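Local coordinates for diaminopimelate decarboxylase (Phaeodactylum tricornutum, PDB 7JPJ), which probably catalyses the pyridoxal phosphate-dependent decarboxylation of diaminopimelate to lysine, the final step of lysine biosynthesis, at residues 7-12 against 388-393; 28-33 against 395-400; 241-246 against 285-290; 326-331 against 374-379. All coordinates share one frame; numbering follows the deposited sequence.

Contacts 1 to 4 all reach the curled mixed sheet of the largely C-terminal beta domain. Contacts 1 and 3 are closest, with centres 9 Å apart; a probable hydrogen bond from Ser392 N to Gly289 O (2.9 Å) joins them. Contact 2 meets contact 3 through Ala31 O and Ala290 N, 2.8 Å apart on neighbouring strands. Contact 4 is tied to contact 3 by Asn244 ND2 and Val328 O at 2.9 Å. Contact 3 supplies Val241 and Arg243 to the D-lysine pocket. The side chains of His329 (contact 4), Cys396 (contact 2) and Asp390 (contact 1) are about 8, 10 and 13 Å from the ligand. Contact 4 has its centre farthest from that of the chain, about 21 Å.

Contact 1 of 4, residues 7-12 against 388-393; sequences LQSIFL and VMDGSG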
# COMPACT_ATOMS: atom_id res chain seq x y z
N LEU A 7 30.41 -9.24 -1.78
CA LEU A 7 30.56 -10.66 -1.39
C LEU A 7 29.47 -10.99 -0.40
O LEU A 7 29.28 -12.17 -0.09
CB LEU A 7 31.96 -10.84 -0.81
CG LEU A 7 33.11 -10.55 -1.77
CD1 LEU A 7 34.36 -10.18 -1.00
CD2 LEU A 7 33.37 -11.75 -2.66
N GLN A 8 28.80 -9.96 0.09
CA GLN A 8 27.64 -10.17 0.98
C GLN A 8 26.73 -8.96 0.81
O GLN A 8 27.09 -8.06 0.07
CB GLN A 8 28.10 -10.27 2.43
CG GLN A 8 29.06 -9.19 2.88
CD GLN A 8 29.14 -9.15 4.39
OE1 GLN A 8 29.98 -9.79 5.00
NE2 GLN A 8 28.24 -8.40 4.99
N SER A 9 25.61 -8.95 1.50
CA SER A 9 24.72 -7.78 1.52
C SER A 9 25.03 -7.02 2.81
O SER A 9 26.08 -7.28 3.38
CB SER A 9 23.31 -8.25 1.44
OG SER A 9 22.92 -8.86 2.65
N ILE A 10 24.17 -6.12 3.24
CA ILE A 10 24.40 -5.44 4.55
C ILE A 10 24.62 -6.48 5.66
O ILE A 10 25.51 -6.24 6.49
CB ILE A 10 23.30 -4.40 4.85
CG1 ILE A 10 23.56 -3.07 4.13
CG2 ILE A 10 23.08 -4.19 6.33
CD1 ILE A 10 24.97 -2.57 4.29
N PHE A 11 23.88 -7.59 5.67
CA PHE A 11 24.15 -8.55 6.73
C PHE A 11 23.95 -10.00 6.30
O PHE A 11 23.87 -10.89 7.16
CB PHE A 11 23.28 -8.26 7.98
CG PHE A 11 21.79 -8.32 7.74
CD1 PHE A 11 21.11 -9.53 7.78
CD2 PHE A 11 21.07 -7.16 7.50
CE1 PHE A 11 19.73 -9.59 7.57
CE2 PHE A 11 19.69 -7.21 7.29
CZ PHE A 11 19.03 -8.42 7.33
N LEU A 12 23.89 -10.28 4.99
CA LEU A 12 23.61 -11.63 4.50
C LEU A 12 24.69 -12.06 3.51
O LEU A 12 24.78 -11.51 2.41
CB LEU A 12 22.23 -11.70 3.84
CG LEU A 12 21.01 -11.68 4.75
CD1 LEU A 12 19.74 -11.84 3.92
CD2 LEU A 12 21.11 -12.77 5.81
N VAL A 388 18.52 -9.29 -2.87
CA VAL A 388 18.35 -8.86 -1.49
C VAL A 388 18.17 -7.35 -1.49
O VAL A 388 19.07 -6.60 -1.90
CB VAL A 388 19.54 -9.26 -0.61
CG1 VAL A 388 19.43 -8.63 0.77
CG2 VAL A 388 19.63 -10.78 -0.50
N MET A 389 17.01 -6.89 -1.02
CA MET A 389 16.72 -5.47 -0.86
C MET A 389 16.93 -5.11 0.61
O MET A 389 16.13 -5.50 1.47
CB MET A 389 15.30 -5.14 -1.31
CG MET A 389 15.22 -4.55 -2.71
SD MET A 389 13.52 -4.14 -3.21
CE MET A 389 13.60 -2.35 -3.24
N ASP A 390 18.00 -4.38 0.89
CA ASP A 390 18.34 -4.00 2.25
C ASP A 390 17.59 -2.73 2.66
O ASP A 390 16.94 -2.07 1.85
CB ASP A 390 19.84 -3.82 2.40
CG ASP A 390 20.58 -5.14 2.55
OD1 ASP A 390 20.12 -5.99 3.34
OD2 ASP A 390 21.62 -5.32 1.88
N GLY A 391 17.70 -2.40 3.95
CA GLY A 391 16.97 -1.26 4.49
C GLY A 391 15.47 -1.43 4.44
O GLY A 391 14.74 -0.43 4.39
N SER A 392 14.99 -2.67 4.47
CA SER A 392 13.57 -2.96 4.31
C SER A 392 12.94 -3.44 5.62
O SER A 392 11.97 -4.20 5.61
CB SER A 392 13.36 -4.00 3.21
OG SER A 392 13.89 -3.54 1.98
N GLY A 393 13.49 -3.01 6.75
CA GLY A 393 12.95 -3.36 8.05
C GLY A 393 12.00 -2.36 8.65
O GLY A 393 11.44 -2.60 9.72
O HOH W 1 21.17 -7.99 4.30
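The Phe11 ring and the Asp390 carboxylate meet at a slant, with their planes 46° apart. A water lies over the centre of one face of the ring. Asp390 OD1 approaches ring atom CE2 obliquely, at 4.2 Å. The contact joins the N-terminal loop before helix 14-24 to strand 386-390 of the beta domain that accompanies the TIM barrel in this decarboxylase family. Asp390 is the polar centre of the contact, and its two oxygens have different partners. OD2 accepts a bond from Ile10 N at 3.0 Å. The bond is nearly straight, with 171° at the hydrogen, but the donor comes from above the carboxylate plane. OD1 accepts a hydrogen bond from the water. The same water accepts from Phe11 N and is bonded to Ser9 OG, so it bridges strand and loop. An alanine in place of Asp390 would probably leave Ile10 N without its acceptor and the water less firmly placed between the segments. Carbon atoms flank the carboxylate. Ile10 CB lies 3.5 Å from Asp390 OD2, while the end of the Ile10 side chain leads away from the strand. Nearby, Ser9 CB rests against Val388 CG1 at 4.0 Å. Ala290 of strand 289-300 touches the side chains of Phe11, Val388 and Asp390 together. The loop holds its own shape through an ST motif. Ser9 OG sits between its backbone N and carbonyl carbon (chi1 72°) and accepts from Leu12 N at 2.9 Å.

Contact 2 of 4, residues 28-33 against 395-400; sequences PLYAYS and YCSGMS. With SO4 (sulfate ion), chain D.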
# COMPACT_ATOMS: atom_id res chain seq x y z
N PRO A 28 9.40 -15.31 -1.37
CA PRO A 28 10.14 -14.26 -0.68
C PRO A 28 10.04 -14.34 0.84
O PRO A 28 9.22 -15.10 1.36
CB PRO A 28 9.48 -12.98 -1.20
CG PRO A 28 8.07 -13.38 -1.43
CD PRO A 28 8.11 -14.82 -1.89
N LEU A 29 10.85 -13.56 1.55
CA LEU A 29 10.81 -13.53 3.00
C LEU A 29 11.47 -12.26 3.50
O LEU A 29 12.25 -11.62 2.79
CB LEU A 29 11.51 -14.76 3.60
CG LEU A 29 12.99 -14.95 3.25
CD1 LEU A 29 13.90 -14.54 4.41
CD2 LEU A 29 13.25 -16.39 2.85
N TYR A 30 11.14 -11.89 4.73
CA TYR A 30 11.80 -10.80 5.44
C TYR A 30 12.84 -11.39 6.39
O TYR A 30 12.54 -12.34 7.13
CB TYR A 30 10.80 -9.96 6.24
CG TYR A 30 9.71 -9.28 5.45
CD1 TYR A 30 9.94 -8.08 4.80
CD2 TYR A 30 8.43 -9.83 5.38
CE1 TYR A 30 8.93 -7.45 4.08
CE2 TYR A 30 7.42 -9.21 4.67
CZ TYR A 30 7.68 -8.02 4.02
OH TYR A 30 6.67 -7.40 3.32
N ALA A 31 14.04 -10.83 6.36
CA ALA A 31 15.13 -11.25 7.24
C ALA A 31 15.50 -10.10 8.15
O ALA A 31 15.76 -8.99 7.68
CB ALA A 31 16.34 -11.71 6.43
N TYR A 32 15.51 -10.36 9.46
CA TYR A 32 15.93 -9.39 10.46
C TYR A 32 17.16 -9.93 11.19
O TYR A 32 17.24 -11.12 11.49
CB TYR A 32 14.81 -9.09 11.46
CG TYR A 32 13.53 -8.60 10.83
CD1 TYR A 32 12.54 -9.50 10.43
CD2 TYR A 32 13.30 -7.25 10.62
CE1 TYR A 32 11.37 -9.06 9.85
CE2 TYR A 32 12.12 -6.80 10.04
CZ TYR A 32 11.16 -7.71 9.66
OH TYR A 32 9.98 -7.28 9.08
N SER A 33 18.11 -9.04 11.47
CA SER A 33 19.39 -9.40 12.07
C SER A 33 19.47 -8.84 13.48
O SER A 33 19.34 -7.63 13.69
CB SER A 33 20.55 -8.87 11.22
OG SER A 33 21.65 -8.51 12.03
N TYR A 395 8.61 0.11 7.74
CA TYR A 395 7.51 0.48 6.84
C TYR A 395 7.52 -0.36 5.57
O TYR A 395 7.26 0.13 4.47
CB TYR A 395 7.55 1.98 6.52
CG TYR A 395 7.56 2.84 7.76
CD1 TYR A 395 6.41 3.00 8.52
CD2 TYR A 395 8.72 3.49 8.17
CE1 TYR A 395 6.41 3.78 9.65
CE2 TYR A 395 8.73 4.28 9.30
CZ TYR A 395 7.57 4.42 10.04
OH TYR A 395 7.57 5.21 11.17
N CYS A 396 7.83 -1.65 5.72
CA CYS A 396 7.72 -2.61 4.62
C CYS A 396 6.77 -3.74 5.00
O CYS A 396 5.66 -3.80 4.48
CB CYS A 396 9.10 -3.13 4.22
SG CYS A 396 10.21 -1.85 3.59
N SER A 397 7.18 -4.64 5.90
CA SER A 397 6.25 -5.63 6.41
C SER A 397 5.06 -4.97 7.10
O SER A 397 3.92 -5.42 6.97
CB SER A 397 6.97 -6.58 7.37
OG SER A 397 6.06 -7.52 7.92
N GLY A 398 5.31 -3.88 7.83
CA GLY A 398 4.24 -3.19 8.52
C GLY A 398 3.43 -2.23 7.68
O GLY A 398 2.45 -1.67 8.18
N MET A 399 3.80 -2.02 6.42
CA MET A 399 3.05 -1.13 5.54
C MET A 399 3.29 -1.49 4.08
O MET A 399 4.15 -0.91 3.41
CB MET A 399 3.43 0.33 5.81
CG MET A 399 2.83 1.34 4.83
SD MET A 399 3.77 2.87 4.74
CE MET A 399 4.63 2.63 3.18
N SER A 400 2.53 -2.46 3.58
CA SER A 400 2.63 -2.88 2.20
C SER A 400 1.25 -3.29 1.72
O SER A 400 0.29 -3.36 2.50
CB SER A 400 3.63 -4.04 2.03
OG SER A 400 3.20 -5.19 2.76
S SO4 D . 10.26 7.66 12.00
O1 SO4 D . 11.02 7.75 10.75
O2 SO4 D . 11.15 7.93 13.13
O3 SO4 D . 9.70 6.32 12.14
O4 SO4 D . 9.18 8.63 11.98
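Tyr30 and Ser397 bring the two backbones nearest, with their CA atoms 7.6 Å apart. Residues 29-33 form an extended strand. Residues 395-400 form no regular helix or strand; a weak backbone bond runs from Met399 N to Cys396 O. The contact itself is made by side chains. Tyr30 and Tyr32, two residues apart on the strand, both reach Ser397. Ser397 CB stands over the centre of one face of the Tyr30 ring, 3.8 Å from the centroid and 13° off the ring normal. This is a CH-pi contact. Cys396 CB comes obliquely to Tyr30 CE1 at 4.3 Å. Tyr32 OH touches Ser397 CB at 3.5 Å. Strand 29-33 belongs to the mixed sheet of the beta domain, between strands 289-300 and 412-415, while 395-400 lies in the loop near the dimer partner. There Tyr404 of the second subunit packs on Tyr395 and Met399. The polar ends are tied to further residues. Tyr30 OH bonds to Asp318 O. Ser397 OG, anti to its backbone N (chi1 178°), shares Glu412 OE2 with Tyr32 OH. An alanine in place of Tyr30 would probably open a gap beneath Ser397 CB and leave Asp318 O without this hydroxyl. Tyr395 reaches instead to a sulfate that probably came from the crystallisation liquor. Its OH donates to sulfate O3 at 2.6 Å, with O3 near the plane of the ring. Thr282 OG1, Gly238 N and Gly281 N also bind this ion, consistent with the cofactor phosphate site of relatives.

Contact 3 of 4, residues 241-246 against 285-290; sequences VGRNKG and VAMAGA. With DLY (D-lysine), chain C.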
# COMPACT_ATOMS: atom_id res chain seq x y z
N VAL A 241 17.91 7.94 8.13
CA VAL A 241 18.80 6.81 7.90
C VAL A 241 19.17 6.80 6.42
O VAL A 241 18.28 6.80 5.56
CB VAL A 241 18.15 5.48 8.31
CG1 VAL A 241 19.06 4.31 7.96
CG2 VAL A 241 17.82 5.48 9.79
N GLY A 242 20.47 6.80 6.14
CA GLY A 242 20.93 6.74 4.76
C GLY A 242 21.10 5.32 4.28
O GLY A 242 22.14 4.70 4.53
N ARG A 243 20.09 4.78 3.61
CA ARG A 243 20.18 3.41 3.12
C ARG A 243 21.21 3.27 2.01
O ARG A 243 21.97 2.30 1.97
CB ARG A 243 18.81 2.94 2.64
CG ARG A 243 17.74 2.92 3.71
CD ARG A 243 16.38 2.60 3.11
NE ARG A 243 15.31 2.57 4.10
CZ ARG A 243 14.68 3.65 4.55
NH1 ARG A 243 15.01 4.85 4.10
NH2 ARG A 243 13.71 3.53 5.45
N ASN A 244 21.26 4.24 1.10
CA ASN A 244 22.11 4.16 -0.07
C ASN A 244 23.41 4.91 0.16
O ASN A 244 23.48 5.87 0.94
CB ASN A 244 21.39 4.72 -1.30
CG ASN A 244 20.00 4.13 -1.46
OD1 ASN A 244 19.84 3.03 -1.98
ND2 ASN A 244 18.99 4.87 -1.01
N LYS A 245 24.46 4.46 -0.54
CA LYS A 245 25.76 5.10 -0.44
C LYS A 245 25.67 6.56 -0.85
O LYS A 245 25.09 6.89 -1.89
CB LYS A 245 26.77 4.36 -1.32
CG LYS A 245 28.22 4.69 -1.04
CD LYS A 245 28.98 4.99 -2.32
CE LYS A 245 30.49 5.02 -2.08
NZ LYS A 245 30.84 5.62 -0.76
N GLY A 246 26.23 7.44 -0.02
CA GLY A 246 26.19 8.87 -0.25
C GLY A 246 25.20 9.61 0.62
O GLY A 246 25.44 10.77 0.98
N VAL A 285 14.98 0.06 13.11
CA VAL A 285 14.67 -1.21 12.45
C VAL A 285 14.96 -1.19 10.95
O VAL A 285 14.96 -2.24 10.31
CB VAL A 285 13.21 -1.61 12.70
CG1 VAL A 285 12.97 -1.90 14.18
CG2 VAL A 285 12.26 -0.53 12.21
N ALA A 286 15.20 -0.01 10.38
CA ALA A 286 15.36 0.11 8.93
C ALA A 286 16.46 -0.79 8.39
O ALA A 286 16.18 -1.72 7.63
CB ALA A 286 15.66 1.56 8.54
N MET A 287 17.71 -0.53 8.77
CA MET A 287 18.84 -1.33 8.29
C MET A 287 18.88 -2.72 8.90
O MET A 287 19.74 -3.52 8.50
CB MET A 287 20.16 -0.62 8.57
CG MET A 287 20.27 0.78 7.97
SD MET A 287 19.82 0.88 6.22
CE MET A 287 20.89 -0.37 5.50
N ALA A 288 17.99 -3.03 9.84
CA ALA A 288 17.98 -4.34 10.47
C ALA A 288 17.17 -5.37 9.71
O ALA A 288 17.19 -6.55 10.07
CB ALA A 288 17.45 -4.23 11.91
N GLY A 289 16.46 -4.96 8.67
CA GLY A 289 15.61 -5.87 7.92
C GLY A 289 15.93 -5.84 6.44
O GLY A 289 16.37 -4.82 5.90
N ALA A 290 15.69 -6.97 5.79
CA ALA A 290 16.01 -7.10 4.37
C ALA A 290 15.02 -8.05 3.71
O ALA A 290 14.69 -9.10 4.26
CB ALA A 290 17.44 -7.62 4.17
N DLY C . 14.43 9.16 2.87
CA DLY C . 13.44 8.41 3.63
C DLY C . 14.03 7.86 4.93
O DLY C . 15.16 8.19 5.32
CB DLY C . 12.22 9.28 3.92
CG DLY C . 10.95 8.51 4.26
CD DLY C . 9.77 9.45 4.43
CE DLY C . 8.53 8.74 4.96
NZ DLY C . 7.43 9.69 5.28
OXT DLY C . 13.40 7.06 5.63
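Met287 lies against both Val241 and Arg243. Its CG touches Val241 CG1 at 3.7 Å, and the two side chains run past each other in opposite directions. Its sulfur rests on the aliphatic part of Arg243, with Met287 SD 3.8 Å from Arg243 CG. Bends at chi2 (-49°) and chi3 keep the methionine from extending; the first places SD beside Arg243 CG. Ala286 adds a smaller patch: its CB is 4.4 Å from Val241 CG1 and 4.2 Å from Arg243 NH2. The methyl approaches the guanidinium obliquely. A type I turn from Ala286 to Gly289 presents both residues, just after helix 282-285 and at the start of strand 289-300. The facing loop follows strand 232-234 of the TIM barrel, so the contact lies at the junction of barrel and beta domain. Arg243 is extended from CG to NE and carries its head to the bound D-lysine. NH1 donates to carboxylate atom OXT at 3.1 Å, with 164° at the hydrogen. Further out, Arg243 NE bonds to Gly391 O, a second hold on the guanidinium. Arg321, also of the ligand pocket, brings a like charge close to NH1. The ligand carboxylate is therefore likely to offset the repulsion between the two arginines, while the apolar packing holds the Arg243 stem.

Contact 4 of 4, residues 326-331 against 374-379; sequences GAVHPI and AEQELR
Gln376 lays its amide against the side chain of Ile331, and the two side chains cross at about a right angle. NE2 is 3.4 Å from Ile331 CD1, and OE1 is 3.8 Å from Ile331 CB. The same nitrogen lies 3.7 Å from Val328 CG1. The amide thus meets carbon on both residues. Gln376 gets there because its chain is extended beyond CG, with CD placed by chi2 of -165°. Two residues on, Leu378 takes another branch of Ile331. Its CD2 touches Ile331 CG2 at 3.9 Å. Chi1 of Ile331 (-62°) sets CG1 anti to the carbonyl carbon and CG2 anti to the backbone N; chi2 then carries CD1 to Gln376. Ile331 also packs on Leu387 and Met389 of strand 386-390, and Leu378 on Val350 and Ile333. Strand 331-334 pairs with 386-390, and strand 373-379 with 347-353, at two ends of the branched strand order. Side chains rather than backbone bonds join the segments here. Packing of this kind between two sheet ends is consistent with the barrel-like, largely C-terminal beta domain of fold type III pyridoxal phosphate decarboxylases.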
# COMPACT_ATOMS: atom_id res chain seq x y z
N GLY A 326 9.11 6.55 -4.49
CA GLY A 326 10.28 6.57 -5.35
C GLY A 326 11.56 6.37 -4.57
O GLY A 326 12.61 6.89 -4.96
N ALA A 327 11.50 5.63 -3.47
CA ALA A 327 12.65 5.43 -2.60
C ALA A 327 13.56 4.35 -3.17
O ALA A 327 13.10 3.28 -3.57
CB ALA A 327 12.19 5.04 -1.20
N VAL A 328 14.86 4.65 -3.21
CA VAL A 328 15.86 3.69 -3.64
C VAL A 328 16.30 2.88 -2.42
O VAL A 328 16.52 3.43 -1.34
CB VAL A 328 17.06 4.40 -4.28
CG1 VAL A 328 18.03 3.39 -4.89
CG2 VAL A 328 16.59 5.39 -5.33
N HIS A 329 16.40 1.56 -2.60
CA HIS A 329 16.91 0.65 -1.59
C HIS A 329 18.20 -0.00 -2.08
O HIS A 329 18.37 -0.23 -3.28
CB HIS A 329 15.89 -0.44 -1.25
CG HIS A 329 14.70 0.05 -0.50
ND1 HIS A 329 14.28 -0.52 0.69
CD2 HIS A 329 13.83 1.06 -0.76
CE1 HIS A 329 13.21 0.12 1.12
NE2 HIS A 329 12.91 1.08 0.26
N PRO A 330 19.13 -0.30 -1.17
CA PRO A 330 20.34 -1.03 -1.57
C PRO A 330 19.99 -2.44 -2.02
O PRO A 330 19.25 -3.16 -1.34
CB PRO A 330 21.20 -1.03 -0.30
CG PRO A 330 20.54 -0.07 0.64
CD PRO A 330 19.10 -0.02 0.27
N ILE A 331 20.54 -2.84 -3.16
CA ILE A 331 20.20 -4.11 -3.80
C ILE A 331 21.47 -4.88 -4.08
O ILE A 331 22.39 -4.36 -4.73
CB ILE A 331 19.39 -3.89 -5.09
CG1 ILE A 331 18.06 -3.20 -4.76
CG2 ILE A 331 19.16 -5.21 -5.79
CD1 ILE A 331 17.37 -2.60 -5.96
N ALA A 374 14.91 3.37 -13.58
CA ALA A 374 16.32 3.58 -13.30
C ALA A 374 17.01 2.23 -13.23
O ALA A 374 16.42 1.25 -12.77
CB ALA A 374 16.52 4.35 -11.99
N GLU A 375 18.25 2.17 -13.70
CA GLU A 375 19.03 0.94 -13.73
C GLU A 375 20.10 0.99 -12.65
O GLU A 375 20.73 2.02 -12.43
CB GLU A 375 19.68 0.72 -15.09
CG GLU A 375 18.72 0.61 -16.25
CD GLU A 375 19.44 0.31 -17.56
OE1 GLU A 375 20.68 0.18 -17.53
OE2 GLU A 375 18.76 0.20 -18.60
N GLN A 376 20.31 -0.15 -11.99
CA GLN A 376 21.40 -0.31 -11.04
C GLN A 376 22.40 -1.33 -11.58
O GLN A 376 22.02 -2.35 -12.15
CB GLN A 376 20.88 -0.77 -9.67
CG GLN A 376 19.85 0.17 -9.05
CD GLN A 376 19.62 -0.10 -7.57
OE1 GLN A 376 20.42 -0.78 -6.92
NE2 GLN A 376 18.53 0.44 -7.03
N GLU A 377 23.69 -1.04 -11.40
CA GLU A 377 24.74 -1.98 -11.77
C GLU A 377 24.85 -3.02 -10.66
O GLU A 377 25.25 -2.71 -9.54
CB GLU A 377 26.06 -1.26 -11.98
CG GLU A 377 27.00 -1.94 -12.98
CD GLU A 377 28.35 -1.24 -13.09
OE1 GLU A 377 29.40 -1.93 -13.07
OE2 GLU A 377 28.36 0.01 -13.18
N LEU A 378 24.46 -4.26 -10.96
CA LEU A 378 24.50 -5.36 -10.00
C LEU A 378 25.27 -6.53 -10.60
O LEU A 378 25.72 -6.49 -11.75
CB LEU A 378 23.09 -5.79 -9.60
CG LEU A 378 22.06 -4.69 -9.40
CD1 LEU A 378 20.65 -5.22 -9.62
CD2 LEU A 378 22.19 -4.09 -8.01
N ARG A 379 25.43 -7.57 -9.79
CA ARG A 379 26.03 -8.80 -10.28
C ARG A 379 25.13 -9.42 -11.35
O ARG A 379 23.91 -9.44 -11.21
CB ARG A 379 26.25 -9.79 -9.13
CG ARG A 379 26.65 -11.19 -9.56
CD ARG A 379 26.71 -12.14 -8.37
NE ARG A 379 26.94 -13.53 -8.77
CZ ARG A 379 25.97 -14.40 -9.04
NH1 ARG A 379 24.70 -14.02 -8.95
NH2 ARG A 379 26.26 -15.64 -9.40